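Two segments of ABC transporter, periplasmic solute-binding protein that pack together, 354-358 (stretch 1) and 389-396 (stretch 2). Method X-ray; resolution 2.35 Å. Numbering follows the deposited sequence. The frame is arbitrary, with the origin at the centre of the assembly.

Stretch 1, residues 354-358: SPIRS
Stretch 2 (389-396) MKEVGIDL

The contact centres on a glycine that follows a helix: Gly393, at phi/psi 100/14, leaves helical angles in a Schellman motif, with Gly393 N bonded to Lys390 O (2.9 Å) and Ile394 N to Met389 O (2.7 Å). At these backbone angles a CB would be jammed against the carbonyl O of Val392, which by itself calls for glycine, and an ideal CB would point at stretch 1, 2.8 Å from Arg357 CG, a clash. In the register, Ile356 CA lies 4.2 Å from Gly393 CA.

Stretch 1 is irregular here, with a cis peptide bond before Pro355 (-81/-18), then extended angles at Ile356 (-112/142) and Arg357 (-91/148). Two hydrogen bonds from Arg357 reach the carbonyls of successive residues: Arg357 N to Gly393 O (2.9 Å, 166° at H) and Arg357 NE to Val392 O (2.9 Å, 155°). Arg357, chi m, t, t, -87°, points its CB toward stretch 2 and meets Val392 O at the guanidinium edge. CA-H...O contacts join Gly393 CA to Pro355 O (3.3 Å) and Ile356 CA to Gly393 O (3.6 Å).

Ile356 (m, m) leaves CA sideways, yet its CD1 reaches Asp395 CB at 3.7 Å and Ile394 C at 3.9 Å. Lys390 (t, p, t, -139°) brings CE to 4.1 Å from Pro355 CB. Together the stretches bury 328 Å², with Gly393 buried and apolar Ile356 the most covered residue.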

# COMPACT_ATOMS: atom_id res chain seq x y z
N SER A 354 -23.50 -31.10 -17.52
CA SER A 354 -22.80 -30.41 -18.59
C SER A 354 -23.81 -29.80 -19.54
O SER A 354 -24.73 -30.51 -19.96
CB SER A 354 -21.92 -31.37 -19.39
OG SER A 354 -20.82 -30.67 -19.94
N PRO A 355 -23.64 -28.53 -19.93
CA PRO A 355 -22.43 -27.72 -19.66
C PRO A 355 -22.35 -27.09 -18.27
O PRO A 355 -21.26 -26.73 -17.84
CB PRO A 355 -22.54 -26.60 -20.68
CG PRO A 355 -23.99 -26.50 -20.96
CD PRO A 355 -24.46 -27.92 -20.98
N ILE A 356 -23.50 -27.01 -17.59
CA ILE A 356 -23.63 -26.46 -16.24
C ILE A 356 -24.01 -27.55 -15.20
O ILE A 356 -24.83 -28.47 -15.48
CB ILE A 356 -24.72 -25.32 -16.20
CG1 ILE A 356 -24.34 -24.15 -17.12
CG2 ILE A 356 -24.92 -24.80 -14.76
CD1 ILE A 356 -23.04 -23.45 -16.74
N ARG A 357 -23.43 -27.43 -14.00
CA ARG A 357 -23.64 -28.45 -12.97
C ARG A 357 -24.84 -28.08 -12.13
O ARG A 357 -25.16 -26.92 -11.99
CB ARG A 357 -22.39 -28.64 -12.11
CG ARG A 357 -21.24 -29.26 -12.88
CD ARG A 357 -19.94 -29.21 -12.09
NE ARG A 357 -18.85 -29.68 -12.94
CZ ARG A 357 -18.49 -30.96 -13.07
NH1 ARG A 357 -19.09 -31.90 -12.35
NH2 ARG A 357 -17.50 -31.28 -13.90
N SER A 358 -25.54 -29.09 -11.64
CA SER A 358 -26.66 -28.84 -10.75
C SER A 358 -26.60 -29.79 -9.60
O SER A 358 -25.77 -30.67 -9.54
CB SER A 358 -28.00 -28.94 -11.50
OG SER A 358 -28.18 -30.21 -12.06
N MSE A 389 -15.27 -20.20 -15.52
CA MSE A 389 -16.27 -20.93 -14.72
C MSE A 389 -17.18 -21.78 -15.56
O MSE A 389 -17.57 -22.90 -15.21
CB MSE A 389 -17.10 -19.85 -14.05
CG MSE A 389 -16.31 -19.04 -13.02
SE MSE A 389 -15.53 -20.28 -11.70
CE MSE A 389 -13.75 -20.71 -12.46
N LYS A 390 -17.52 -21.26 -16.72
CA LYS A 390 -18.33 -22.00 -17.62
C LYS A 390 -17.63 -23.31 -17.90
O LYS A 390 -18.25 -24.36 -17.83
CB LYS A 390 -18.60 -21.17 -18.88
CG LYS A 390 -19.14 -21.96 -20.06
CD LYS A 390 -20.65 -22.01 -20.09
CE LYS A 390 -21.11 -22.78 -21.31
NZ LYS A 390 -22.27 -22.14 -21.96
N GLU A 391 -16.32 -23.27 -18.16
CA GLU A 391 -15.56 -24.48 -18.52
C GLU A 391 -15.57 -25.55 -17.43
O GLU A 391 -15.50 -26.72 -17.75
CB GLU A 391 -14.11 -24.14 -18.90
CG GLU A 391 -13.95 -23.61 -20.33
CD GLU A 391 -12.62 -22.88 -20.58
OE1 GLU A 391 -12.26 -21.99 -19.78
OE2 GLU A 391 -11.93 -23.18 -21.58
N VAL A 392 -15.66 -25.16 -16.15
CA VAL A 392 -15.77 -26.13 -15.04
C VAL A 392 -17.20 -26.44 -14.63
O VAL A 392 -17.41 -27.26 -13.73
CB VAL A 392 -15.00 -25.69 -13.79
CG1 VAL A 392 -13.55 -25.45 -14.14
CG2 VAL A 392 -15.59 -24.43 -13.14
N GLY A 393 -18.16 -25.78 -15.27
CA GLY A 393 -19.59 -26.04 -15.06
C GLY A 393 -20.31 -25.05 -14.14
O GLY A 393 -21.40 -25.34 -13.68
N ILE A 394 -19.69 -23.91 -13.85
CA ILE A 394 -20.34 -22.90 -13.04
C ILE A 394 -20.88 -21.80 -13.93
O ILE A 394 -20.19 -21.36 -14.85
CB ILE A 394 -19.32 -22.28 -12.05
CG1 ILE A 394 -19.10 -23.27 -10.89
CG2 ILE A 394 -19.80 -20.91 -11.56
CD1 ILE A 394 -17.74 -23.23 -10.26
N ASP A 395 -22.11 -21.38 -13.66
CA ASP A 395 -22.82 -20.34 -14.42
C ASP A 395 -22.66 -18.98 -13.72
O ASP A 395 -23.36 -18.66 -12.75
CB ASP A 395 -24.32 -20.71 -14.58
CG ASP A 395 -25.16 -19.61 -15.28
OD1 ASP A 395 -24.68 -18.98 -16.25
OD2 ASP A 395 -26.31 -19.39 -14.86
N LEU A 396 -21.71 -18.19 -14.19
CA LEU A 396 -21.41 -16.93 -13.55
C LEU A 396 -22.27 -15.80 -14.16
O LEU A 396 -22.15 -15.44 -15.35
CB LEU A 396 -19.92 -16.62 -13.65
CG LEU A 396 -19.41 -15.49 -12.73
CD1 LEU A 396 -18.89 -16.00 -11.39
CD2 LEU A 396 -18.31 -14.69 -13.37